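Local coordinates for DUF411 domain-containing protein (Pseudomonas aeruginosa, PDB 6WIS), which binds a cysteine-bridged cluster of four copper ions and probably serves bacterial copper resistance, at residues 7-12 with 30-35; 13-18 with 52-57; 45-50 with 61-66. All blocks are in the same frame, centred on the assembly; numbering follows the deposited sequence.

Contact 1: residues 7-12 with 30-35; sequences VHRDAN and VTDHVE. With ZN (zinc ion), chain K; ZN (zinc ion), chain L.
As bridge partners, His-8 and His-33 share one face of the sheet, where CG of His-8 lies anti to its carbonyl carbon (chi1 -39°) and CG of His-33 between backbone N and carbonyl carbon (chi1 50°). The side chains run side by side, pointing the same way, but the ring planes are 83° apart. His-8 ND1 binds a zinc ion at 2.1 Å and His-33 NE2 at 2.2 Å; Glu-35 OE1 supplies the third ligand at 2.3 Å, and the other oxygen of Glu-35 accepts from the backbone of Asp-37. The two histidines sit on parallel strands 7-9 and 30-34, with Glu-35 just beyond the second. Four backbone hydrogen bonds join the segments. Asp-32 leaves the opposite face, shared with Val-7, and Arg-9 grips its OD2 side-on: NE donates over 3.0 Å and NH2 over 3.2 Å, with the oxygen in the guanidinium plane. Val-34 CG2 lies over one guanidinium face, 3.5 Å from Arg-9 NH1. Asp-32 OD1 binds a second zinc ion at 2.4 Å. One carboxylate thus serves Arg-9 and a zinc ion, two positive partners that would be expected to keep it ionised, while the first zinc pins the two strands together.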
ATOM      1  N   VAL A   7      -0.720   5.574   8.035  1.00 22.30           N
ATOM      2  CA  VAL A   7      -0.366   4.163   7.893  1.00 21.86           C
ATOM      3  C   VAL A   7      -0.699   3.412   9.181  1.00 29.59           C
ATOM      4  O   VAL A   7      -0.245   3.793  10.273  1.00 30.48           O
ATOM      5  CB  VAL A   7       1.112   3.993   7.525  1.00 25.40           C
ATOM      6  CG1 VAL A   7       1.459   2.500   7.381  1.00 21.29           C
ATOM      7  CG2 VAL A   7       1.401   4.753   6.210  1.00 23.92           C
ATOM      8  N   HIS A   8      -1.485   2.345   9.046  1.00 25.40           N
ATOM      9  CA  HIS A   8      -1.723   1.371  10.111  1.00 26.29           C
ATOM     10  C   HIS A   8      -0.861   0.159   9.793  1.00 26.22           C
ATOM     11  O   HIS A   8      -1.026  -0.449   8.729  1.00 25.52           O
ATOM     12  CB  HIS A   8      -3.199   0.957  10.188  1.00 26.35           C
ATOM     13  CG  HIS A   8      -4.165   2.076   9.968  1.00 32.76           C
ATOM     14  ND1 HIS A   8      -4.938   2.604  10.981  1.00 37.54           N
ATOM     15  CD2 HIS A   8      -4.494   2.764   8.846  1.00 39.13           C
ATOM     16  CE1 HIS A   8      -5.694   3.573  10.499  1.00 38.66           C
ATOM     17  NE2 HIS A   8      -5.443   3.693   9.205  1.00 39.75           N
ATOM     18  N   ARG A   9       0.067  -0.189  10.689  1.00 27.86           N
ATOM     19  CA  ARG A   9       1.046  -1.218  10.354  1.00 26.47           C
ATOM     20  C   ARG A   9       1.114  -2.314  11.413  1.00 24.85           C
ATOM     21  O   ARG A   9       0.866  -2.084  12.599  1.00 28.23           O
ATOM     22  CB  ARG A   9       2.441  -0.610  10.137  1.00 20.68           C
ATOM     23  CG  ARG A   9       2.996   0.163  11.333  1.00 26.95           C
ATOM     24  CD  ARG A   9       4.439   0.598  11.085  1.00 30.03           C
ATOM     25  NE  ARG A   9       4.903   1.579  12.056  1.00 34.91           N
ATOM     26  CZ  ARG A   9       5.656   1.307  13.126  1.00 37.46           C
ATOM     27  NH1 ARG A   9       6.039   0.065  13.390  1.00 31.15           N
ATOM     28  NH2 ARG A   9       6.037   2.295  13.928  1.00 32.07           N
ATOM     29  N   ASP A  10       1.466  -3.513  10.948  1.00 30.82           N
ATOM     30  CA  ASP A  10       1.665  -4.672  11.813  1.00 33.27           C
ATOM     31  C   ASP A  10       2.713  -4.391  12.880  1.00 36.75           C
ATOM     32  O   ASP A  10       3.705  -3.690  12.639  1.00 33.43           O
ATOM     33  CB  ASP A  10       2.101  -5.866  10.980  1.00 33.63           C
ATOM     34  CG  ASP A  10       0.933  -6.605  10.373  1.00 38.52           C
ATOM     35  OD1 ASP A  10      -0.223  -6.203  10.635  1.00 34.14           O
ATOM     36  OD2 ASP A  10       1.168  -7.590   9.646  1.00 43.85           O
ATOM     37  N   ALA A  11       2.485  -4.924  14.074  1.00 28.74           N
ATOM     38  CA  ALA A  11       3.507  -4.814  15.111  1.00 34.89           C
ATOM     39  C   ALA A  11       4.759  -5.581  14.696  1.00 27.98           C
ATOM     40  O   ALA A  11       4.673  -6.629  14.049  1.00 31.65           O
ATOM     41  CB  ALA A  11       2.985  -5.353  16.453  1.00 30.68           C
ATOM     42  N   ASN A  12       5.928  -5.034  15.060  1.00 36.90           N
ATOM     43  CA  ASN A  12       7.222  -5.733  14.953  1.00 35.12           C
ATOM     44  C   ASN A  12       7.561  -6.097  13.509  1.00 35.86           C
ATOM     45  O   ASN A  12       8.107  -7.165  13.223  1.00 36.10           O
ATOM     46  CB  ASN A  12       7.267  -6.986  15.842  1.00 39.23           C
ATOM     47  CG  ASN A  12       8.690  -7.555  15.966  1.00 43.26           C
ATOM     48  OD1 ASN A  12       9.631  -6.819  16.273  1.00 44.46           O
ATOM     49  ND2 ASN A  12       8.855  -8.839  15.668  1.00 38.41           N
ATOM     50  N   VAL A  30       3.978  11.439   6.388  1.00 25.73           N
ATOM     51  CA  VAL A  30       3.463  10.157   6.865  1.00 30.44           C
ATOM     52  C   VAL A  30       3.152  10.276   8.350  1.00 35.57           C
ATOM     53  O   VAL A  30       3.990  10.749   9.127  1.00 36.48           O
ATOM     54  CB  VAL A  30       4.467   9.008   6.607  1.00 35.49           C
ATOM     55  CG1 VAL A  30       3.854   7.643   6.969  1.00 27.65           C
ATOM     56  CG2 VAL A  30       4.923   8.996   5.136  1.00 28.19           C
ATOM     57  N   THR A  31       1.962   9.844   8.745  1.00 29.46           N
ATOM     58  CA  THR A  31       1.674   9.548  10.143  1.00 32.25           C
ATOM     59  C   THR A  31       1.381   8.060  10.279  1.00 33.12           C
ATOM     60  O   THR A  31       0.796   7.448   9.379  1.00 34.87           O
ATOM     61  CB  THR A  31       0.477  10.356  10.656  1.00 36.49           C
ATOM     62  OG1 THR A  31      -0.655  10.068   9.846  1.00 33.05           O
ATOM     63  CG2 THR A  31       0.753  11.857  10.602  1.00 38.82           C
ATOM     64  N   ASP A  32       1.783   7.464  11.400  1.00 28.53           N
ATOM     65  CA  ASP A  32       1.613   6.020  11.497  1.00 34.44           C
ATOM     66  C   ASP A  32       1.528   5.559  12.942  1.00 36.25           C
ATOM     67  O   ASP A  32       1.991   6.229  13.863  1.00 38.12           O
ATOM     68  CB  ASP A  32       2.755   5.262  10.811  1.00 33.34           C
ATOM     69  CG  ASP A  32       4.097   5.514  11.465  1.00 40.25           C
ATOM     70  OD1 ASP A  32       4.575   6.671  11.382  1.00 41.59           O
ATOM     71  OD2 ASP A  32       4.668   4.558  12.059  1.00 38.57           O
ATOM     72  N   HIS A  33       0.997   4.355  13.108  1.00 34.00           N
ATOM     73  CA  HIS A  33       0.995   3.682  14.397  1.00 37.98           C
ATOM     74  C   HIS A  33       0.914   2.190  14.158  1.00 35.57           C
ATOM     75  O   HIS A  33       0.393   1.733  13.140  1.00 31.05           O
ATOM     76  CB  HIS A  33      -0.191   4.112  15.248  1.00 35.69           C
ATOM     77  CG  HIS A  33      -1.476   4.018  14.504  1.00 37.96           C
ATOM     78  ND1 HIS A  33      -1.855   4.958  13.572  1.00 35.73           N
ATOM     79  CD2 HIS A  33      -2.432   3.061  14.486  1.00 40.67           C
ATOM     80  CE1 HIS A  33      -3.011   4.605  13.042  1.00 39.56           C
ATOM     81  NE2 HIS A  33      -3.383   3.458  13.582  1.00 38.30           N
ATOM     82  N   VAL A  34       1.428   1.452  15.133  1.00 37.21           N
ATOM     83  CA  VAL A  34       1.206   0.025  15.247  1.00 30.22           C
ATOM     84  C   VAL A  34      -0.271  -0.244  15.540  1.00 38.89           C
ATOM     85  O   VAL A  34      -0.874   0.380  16.427  1.00 30.25           O
ATOM     86  CB  VAL A  34       2.138  -0.522  16.336  1.00 35.61           C
ATOM     87  CG1 VAL A  34       1.930  -1.987  16.564  1.00 31.56           C
ATOM     88  CG2 VAL A  34       3.577  -0.240  15.928  1.00 39.03           C
ATOM     89  N   GLU A  35      -0.856  -1.190  14.797  1.00 33.63           N
ATOM     90  CA  GLU A  35      -2.305  -1.416  14.756  1.00 38.25           C
ATOM     91  C   GLU A  35      -2.778  -2.397  15.828  1.00 32.76           C
ATOM     92  O   GLU A  35      -2.216  -3.483  15.956  1.00 34.93           O
ATOM     93  CB  GLU A  35      -2.723  -1.977  13.389  1.00 29.17           C
ATOM     94  CG  GLU A  35      -4.207  -2.397  13.396  1.00 35.12           C
ATOM     95  CD  GLU A  35      -5.008  -1.186  13.563  1.00 37.79           C
ATOM     96  OE1 GLU A  35      -4.457  -0.256  13.016  1.00 38.19           O
ATOM     97  OE2 GLU A  35      -6.057  -1.096  14.249  1.00 37.41           O
TER
HETATM   98 ZN    ZN K 209      -4.866   1.979  12.974  1.00 40.74          ZN
HETATM   99 ZN    ZN L 210       6.557   6.568  12.739  1.00 66.21          ZN
HETATM  100  O   HOH W   1      -0.332  -5.350  14.858  1.00 44.09           O

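Contact 2: residues 13-18 with 52-57; sequences CGCCKD and GSCHTG. With CU (copper (II) ion), chain E; CU (copper (II) ion), chain C; CU (copper (II) ion), chain D; ZN (zinc ion), chain J.
Cys-16 and Cys-54 meet at a shared copper ion, and Cys-16 is the side chain to follow. Its CB, near the start of helix 14-24, lies close to both of the coppers that its sulfur holds. SG stands anti to the carbonyl carbon (chi1 -48°) and bridges them, each at 2.2 Å. One of these ions is completed by Cys-13 SG and Cys-15 SG, the other by Cys-54 SG and by His-55 ND1 at 2.2 Å. Apart from its metal bonds, Cys-16 SG comes within 3.6 Å of Cys-54 O and sits near the plane of the His-55 imidazole, 3.8 Å from ND1 at the ring edge. Cys-54 is also a bridge: its SG, placed between backbone N and carbonyl carbon (chi1 47°), holds a further copper at 2.3 Å together with Cys-15 SG. His-67 is the third ligand of that ion. Cys-15 SG also reaches a fourth copper bound by Met-90 and Met-97. Trp-19 stacks on the His-55 ring, a second-shell contact. Direct packing between 13-18 and 52-57 is slight, with 164 Å² buried, so the join rests mainly on copper bonds, from the sulfurs and from His-55 ND1. Sulfurs shared between neighbouring ions, with Cys-13, Cys-15 and Cys-16 from one segment and Cys-54 from the other, make this the cysteine-bridged tetranuclear copper cluster of CopG.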
ATOM      1  N   CYS A  13       7.221  -5.210  12.579  1.00 39.54           N
ATOM      2  CA  CYS A  13       7.398  -5.455  11.152  1.00 32.52           C
ATOM      3  C   CYS A  13       8.340  -4.375  10.623  1.00 30.29           C
ATOM      4  O   CYS A  13       7.980  -3.193  10.583  1.00 31.85           O
ATOM      5  CB  CYS A  13       6.048  -5.444  10.429  1.00 29.71           C
ATOM      6  SG  CYS A  13       6.063  -6.103   8.750  1.00 30.53           S
ATOM      7  N   GLY A  14       9.554  -4.779  10.258  1.00 34.45           N
ATOM      8  CA  GLY A  14      10.591  -3.846   9.855  1.00 29.71           C
ATOM      9  C   GLY A  14      10.365  -3.271   8.477  1.00 26.25           C
ATOM     10  O   GLY A  14      10.644  -2.084   8.257  1.00 27.07           O
ATOM     11  N   CYS A  15       9.824  -4.086   7.556  1.00 23.92           N
ATOM     12  CA  CYS A  15       9.602  -3.634   6.181  1.00 28.49           C
ATOM     13  C   CYS A  15       8.596  -2.484   6.107  1.00 23.72           C
ATOM     14  O   CYS A  15       8.749  -1.582   5.276  1.00 28.92           O
ATOM     15  CB  CYS A  15       9.138  -4.806   5.314  1.00 22.31           C
ATOM     16  SG  CYS A  15       7.830  -5.735   6.154  1.00 26.03           S
ATOM     17  N   CYS A  16       7.553  -2.499   6.952  1.00 23.89           N
ATOM     18  CA  CYS A  16       6.601  -1.387   6.977  1.00 26.30           C
ATOM     19  C   CYS A  16       7.301  -0.062   7.260  1.00 26.02           C
ATOM     20  O   CYS A  16       7.000   0.955   6.628  1.00 23.02           O
ATOM     21  CB  CYS A  16       5.506  -1.604   8.033  1.00 26.41           C
ATOM     22  SG  CYS A  16       4.681  -3.228   8.067  1.00 26.65           S
ATOM     23  N   LYS A  17       8.215  -0.052   8.231  1.00 26.24           N
ATOM     24  CA  LYS A  17       8.951   1.159   8.577  1.00 24.74           C
ATOM     25  C   LYS A  17       9.875   1.595   7.452  1.00 25.29           C
ATOM     26  O   LYS A  17      10.062   2.799   7.237  1.00 27.34           O
ATOM     27  CB  LYS A  17       9.758   0.928   9.868  1.00 25.28           C
ATOM     28  CG  LYS A  17       8.893   0.767  11.137  1.00 35.68           C
ATOM     29  CD  LYS A  17       9.731   0.322  12.355  1.00 43.03           C
ATOM     30  N   ASP A  18      10.463   0.635   6.732  1.00 25.33           N
ATOM     31  CA  ASP A  18      11.299   0.957   5.579  1.00 27.76           C
ATOM     32  C   ASP A  18      10.457   1.551   4.452  1.00 25.62           C
ATOM     33  O   ASP A  18      10.853   2.538   3.822  1.00 24.07           O
ATOM     34  CB  ASP A  18      12.036  -0.321   5.117  1.00 28.35           C
ATOM     35  CG  ASP A  18      13.112  -0.060   4.038  1.00 34.19           C
ATOM     36  OD1 ASP A  18      13.601   1.062   3.885  1.00 43.17           O
ATOM     37  OD2 ASP A  18      13.494  -1.003   3.340  1.00 45.99           O
ATOM     38  N   GLY A  52      -4.719  -8.848   1.404  1.00 30.23           N
ATOM     39  CA  GLY A  52      -4.113  -8.184   2.539  1.00 27.82           C
ATOM     40  C   GLY A  52      -2.599  -8.276   2.534  1.00 28.76           C
ATOM     41  O   GLY A  52      -1.976  -9.126   1.898  1.00 30.14           O
ATOM     42  N   SER A  53      -1.988  -7.379   3.295  1.00 27.79           N
ATOM     43  CA  SER A  53      -0.542  -7.317   3.392  1.00 25.68           C
ATOM     44  C   SER A  53      -0.236  -6.985   4.842  1.00 26.90           C
ATOM     45  O   SER A  53      -1.077  -7.185   5.726  1.00 27.76           O
ATOM     46  CB  SER A  53       0.008  -6.309   2.365  1.00 26.83           C
ATOM     47  OG  SER A  53       1.420  -6.317   2.305  1.00 25.40           O
ATOM     48  N   CYS A  54       0.967  -6.457   5.092  1.00 24.12           N
ATOM     49  CA  CYS A  54       1.460  -6.196   6.445  1.00 23.74           C
ATOM     50  C   CYS A  54       1.113  -4.799   6.968  1.00 26.50           C
ATOM     51  O   CYS A  54       1.336  -4.509   8.156  1.00 20.46           O
ATOM     52  CB  CYS A  54       2.984  -6.380   6.445  1.00 25.58           C
ATOM     53  SG  CYS A  54       3.716  -5.499   5.012  1.00 27.53           S
ATOM     54  N   HIS A  55       0.623  -3.907   6.113  1.00 22.14           N
ATOM     55  CA  HIS A  55       0.238  -2.576   6.570  1.00 21.27           C
ATOM     56  C   HIS A  55      -0.841  -2.036   5.637  1.00 23.48           C
ATOM     57  O   HIS A  55      -0.994  -2.508   4.514  1.00 22.65           O
ATOM     58  CB  HIS A  55       1.444  -1.620   6.603  1.00 22.50           C
ATOM     59  CG  HIS A  55       2.024  -1.333   5.246  1.00 20.96           C
ATOM     60  ND1 HIS A  55       3.235  -1.841   4.823  1.00 23.70           N
ATOM     61  CD2 HIS A  55       1.547  -0.599   4.207  1.00 22.57           C
ATOM     62  CE1 HIS A  55       3.485  -1.433   3.590  1.00 23.22           C
ATOM     63  NE2 HIS A  55       2.466  -0.694   3.183  1.00 23.54           N
ATOM     64  N   THR A  56      -1.571  -1.023   6.101  1.00 21.84           N
ATOM     65  CA  THR A  56      -2.635  -0.401   5.314  1.00 21.13           C
ATOM     66  C   THR A  56      -2.491   1.110   5.443  1.00 22.74           C
ATOM     67  O   THR A  56      -2.547   1.634   6.557  1.00 24.37           O
ATOM     68  CB  THR A  56      -4.028  -0.832   5.787  1.00 27.01           C
ATOM     69  OG1 THR A  56      -4.124  -2.270   5.792  1.00 28.48           O
ATOM     70  CG2 THR A  56      -5.094  -0.260   4.846  1.00 26.09           C
ATOM     71  N   GLY A  57      -2.259   1.801   4.314  1.00 21.96           N
ATOM     72  CA  GLY A  57      -2.223   3.253   4.294  1.00 23.23           C
ATOM     73  C   GLY A  57      -3.555   3.830   3.829  1.00 26.81           C
ATOM     74  O   GLY A  57      -4.339   3.138   3.182  1.00 21.95           O
TER
HETATM   75 CU    CU E 203       6.569  -4.290   7.498  1.00 29.60          CU
HETATM   76 CU    CU C 201       4.014  -3.501   6.019  1.00 23.20          CU
HETATM   77 CU    CU D 202       5.993  -5.245   4.936  1.00 26.31          CU
HETATM   78 ZN    ZN J 208      14.385   0.477   1.802  1.00 31.00          ZN

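Contact 3: residues 45-50 with 61-66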
ATOM      1  N   LEU A  45     -12.135  -0.533   5.333  1.00 33.30           N
ATOM      2  CA  LEU A  45     -11.677   0.137   4.126  1.00 33.83           C
ATOM      3  C   LEU A  45     -12.038  -0.628   2.864  1.00 35.17           C
ATOM      4  O   LEU A  45     -11.902  -0.081   1.766  1.00 29.58           O
ATOM      5  CB  LEU A  45     -10.157   0.347   4.210  1.00 33.86           C
ATOM      6  CG  LEU A  45      -9.696   1.428   5.194  1.00 29.70           C
ATOM      7  CD1 LEU A  45      -8.236   1.269   5.531  1.00 32.31           C
ATOM      8  CD2 LEU A  45      -9.929   2.815   4.589  1.00 34.73           C
ATOM      9  N   GLY A  46     -12.483  -1.879   2.994  1.00 32.97           N
ATOM     10  CA  GLY A  46     -12.828  -2.670   1.835  1.00 32.93           C
ATOM     11  C   GLY A  46     -11.670  -3.396   1.192  1.00 33.53           C
ATOM     12  O   GLY A  46     -11.734  -3.712  -0.000  1.00 30.91           O
ATOM     13  N   VAL A  47     -10.612  -3.688   1.943  1.00 27.24           N
ATOM     14  CA  VAL A  47      -9.505  -4.454   1.377  1.00 30.68           C
ATOM     15  C   VAL A  47      -9.966  -5.895   1.208  1.00 34.23           C
ATOM     16  O   VAL A  47     -10.347  -6.526   2.203  1.00 32.24           O
ATOM     17  CB  VAL A  47      -8.255  -4.400   2.267  1.00 26.07           C
ATOM     18  CG1 VAL A  47      -7.123  -5.243   1.629  1.00 26.18           C
ATOM     19  CG2 VAL A  47      -7.838  -2.936   2.545  1.00 22.40           C
ATOM     20  N   PRO A  48      -9.915  -6.465   0.003  1.00 36.50           N
ATOM     21  CA  PRO A  48     -10.380  -7.848  -0.173  1.00 31.56           C
ATOM     22  C   PRO A  48      -9.546  -8.836   0.621  1.00 34.68           C
ATOM     23  O   PRO A  48      -8.316  -8.726   0.717  1.00 32.44           O
ATOM     24  CB  PRO A  48     -10.228  -8.091  -1.683  1.00 34.51           C
ATOM     25  CG  PRO A  48     -10.188  -6.702  -2.283  1.00 39.23           C
ATOM     26  CD  PRO A  48      -9.420  -5.905  -1.264  1.00 33.37           C
ATOM     27  N   TYR A  49     -10.243  -9.833   1.142  1.00 35.30           N
ATOM     28  CA  TYR A  49      -9.733 -10.895   1.991  1.00 37.25           C
ATOM     29  C   TYR A  49      -8.308 -11.336   1.654  1.00 47.31           C
ATOM     30  O   TYR A  49      -7.386 -11.123   2.454  1.00 53.08           O
ATOM     31  CB  TYR A  49     -10.738 -12.058   1.907  1.00 42.16           C
ATOM     32  CG  TYR A  49     -10.452 -13.227   2.805  1.00 40.07           C
ATOM     33  CD1 TYR A  49     -10.286 -13.058   4.175  1.00 46.08           C
ATOM     34  CD2 TYR A  49     -10.378 -14.513   2.286  1.00 46.84           C
ATOM     35  CE1 TYR A  49     -10.023 -14.142   5.009  1.00 38.31           C
ATOM     36  CE2 TYR A  49     -10.121 -15.600   3.107  1.00 47.73           C
ATOM     37  CZ  TYR A  49      -9.946 -15.412   4.461  1.00 38.59           C
ATOM     38  OH  TYR A  49      -9.688 -16.495   5.266  1.00 48.25           O
ATOM     39  N   SER A  50      -8.091 -11.926   0.476  1.00 44.56           N
ATOM     40  CA  SER A  50      -6.765 -12.434   0.131  1.00 42.17           C
ATOM     41  C   SER A  50      -5.927 -11.415  -0.632  1.00 47.22           C
ATOM     42  O   SER A  50      -5.079 -11.790  -1.460  1.00 41.84           O
ATOM     43  CB  SER A  50      -6.880 -13.731  -0.669  1.00 43.54           C
ATOM     44  OG  SER A  50      -7.061 -13.425  -2.047  1.00 60.62           O
ATOM     45  N   GLY A  61      -8.850   9.327   1.213  1.00 41.05           N
ATOM     46  CA  GLY A  61      -9.971   8.430   1.222  1.00 34.75           C
ATOM     47  C   GLY A  61      -9.746   7.054   0.629  1.00 42.18           C
ATOM     48  O   GLY A  61     -10.609   6.184   0.800  1.00 42.37           O
ATOM     49  N   LYS A  62      -8.630   6.816  -0.059  1.00 37.55           N
ATOM     50  CA  LYS A  62      -8.390   5.542  -0.730  1.00 31.95           C
ATOM     51  C   LYS A  62      -7.354   4.732   0.045  1.00 32.62           C
ATOM     52  O   LYS A  62      -6.461   5.303   0.686  1.00 29.04           O
ATOM     53  CB  LYS A  62      -7.911   5.779  -2.159  1.00 32.22           C
ATOM     54  CG  LYS A  62      -8.784   6.782  -2.930  1.00 32.83           C
ATOM     55  CD  LYS A  62      -8.361   6.864  -4.387  1.00 33.09           C
ATOM     56  CE  LYS A  62      -9.333   7.766  -5.181  1.00 27.87           C
ATOM     57  NZ  LYS A  62      -8.987   7.641  -6.613  1.00 36.11           N
ATOM     58  N   PHE A  63      -7.476   3.403  -0.000  1.00 29.27           N
ATOM     59  CA  PHE A  63      -6.547   2.556   0.749  1.00 29.38           C
ATOM     60  C   PHE A  63      -5.339   2.173  -0.104  1.00 27.48           C
ATOM     61  O   PHE A  63      -5.415   2.073  -1.329  1.00 25.76           O
ATOM     62  CB  PHE A  63      -7.229   1.290   1.306  1.00 25.71           C
ATOM     63  CG  PHE A  63      -7.697   0.289   0.260  1.00 26.94           C
ATOM     64  CD1 PHE A  63      -6.799  -0.563  -0.372  1.00 24.38           C
ATOM     65  CD2 PHE A  63      -9.053   0.151  -0.017  1.00 28.41           C
ATOM     66  CE1 PHE A  63      -7.235  -1.480  -1.297  1.00 30.54           C
ATOM     67  CE2 PHE A  63      -9.500  -0.773  -0.928  1.00 29.82           C
ATOM     68  CZ  PHE A  63      -8.598  -1.590  -1.571  1.00 28.64           C
ATOM     69  N   VAL A  64      -4.217   1.951   0.573  1.00 26.88           N
ATOM     70  CA  VAL A  64      -2.940   1.591  -0.043  1.00 20.73           C
ATOM     71  C   VAL A  64      -2.483   0.374   0.747  1.00 24.71           C
ATOM     72  O   VAL A  64      -2.048   0.507   1.892  1.00 23.69           O
ATOM     73  CB  VAL A  64      -1.905   2.722   0.039  1.00 23.57           C
ATOM     74  CG1 VAL A  64      -0.555   2.270  -0.553  1.00 19.87           C
ATOM     75  CG2 VAL A  64      -2.433   4.028  -0.680  1.00 21.70           C
ATOM     76  N   GLU A  65      -2.660  -0.813   0.184  1.00 26.26           N
ATOM     77  CA  GLU A  65      -2.427  -2.056   0.908  1.00 24.63           C
ATOM     78  C   GLU A  65      -1.050  -2.586   0.537  1.00 24.06           C
ATOM     79  O   GLU A  65      -0.794  -2.898  -0.629  1.00 22.74           O
ATOM     80  CB  GLU A  65      -3.513  -3.085   0.582  1.00 25.38           C
ATOM     81  CG  GLU A  65      -3.395  -4.388   1.371  1.00 22.38           C
ATOM     82  CD  GLU A  65      -3.691  -4.207   2.859  1.00 30.98           C
ATOM     83  OE1 GLU A  65      -4.207  -3.126   3.208  1.00 31.71           O
ATOM     84  OE2 GLU A  65      -3.415  -5.136   3.679  1.00 26.44           O
ATOM     85  N   GLY A  66      -0.165  -2.665   1.510  1.00 24.66           N
ATOM     86  CA  GLY A  66       1.131  -3.249   1.225  1.00 21.90           C
ATOM     87  C   GLY A  66       2.141  -2.309   0.571  1.00 25.88           C
ATOM     88  O   GLY A  66       2.039  -1.070   0.591  1.00 23.27           O
TER
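Val-47 and Phe-63 carry the apolar part of this contact. The methyl CG2 of Val-47 stands over the centre of the Phe-63 ring in a CH-pi contact, 3.9 Å from the centroid and 12° off the ring normal. The aromatic side chain reaches it with CG between its backbone N and carbonyl carbon (chi1 67°). At the base of the phenylalanine side chain, Leu-45 CB packs on Phe-63 CB at 4.2 Å; at the far end, Pro-48 CD lies 4.4 Å from Phe-63 CZ. Leu-111 of strand 106-111 touches both Pro-48 and Phe-63.

Polar backbone atoms also border the ring. Leu-45 O comes within 3.4 Å of Phe-63 CD2, and Gly-46 O within 3.8 Å of Phe-63 CE2. Leu-45 O lies at the end of helix 38-45 and Gly-46 O just after it; Gly-46, with positive phi, is the C-prime residue of a Schellman motif.

The third kind of contact is between a methyl and a carboxylate. Val-47 crosses Glu-65 at about a right angle; its CG2 is 3.7 Å from Glu-65 OE1, and its CG1 rests 3.8 Å from Glu-65 CD. In buried Glu-65, OE2 hydrogen-bonds with Ser-53 N and OE1 with Thr-56 OG1, and OE2 also forms a salt bridge with Lys-42 NZ. Valine thus packs against an acid whose oxygens both have polar partners, and the nearby lysine would be expected to favour its ionised form.

How the contacts relate
From the N terminus, strand 4-9 leads into helix 14-24 and then strand 29-34, and contact 1 closes this beta-alpha-beta unit by pairing its two parallel strands. Contact 2 opens inside that loop, at the start of the helix, but closes only at 52-57, so the two cross. They also touch, because strand 55-59 flanks strand 4-9 on its other side: Thr-56 N lies 2.7 Å from His-8 O, a probable hydrogen bond. Contact 3 opens at the end of helix 38-45 and closes on strand 62-65, crossing contact 2 and following contact 1 in series. All three reach one mixed sheet, and Glu-65 connects contact 3 to the loop and strand bearing the copper ligands.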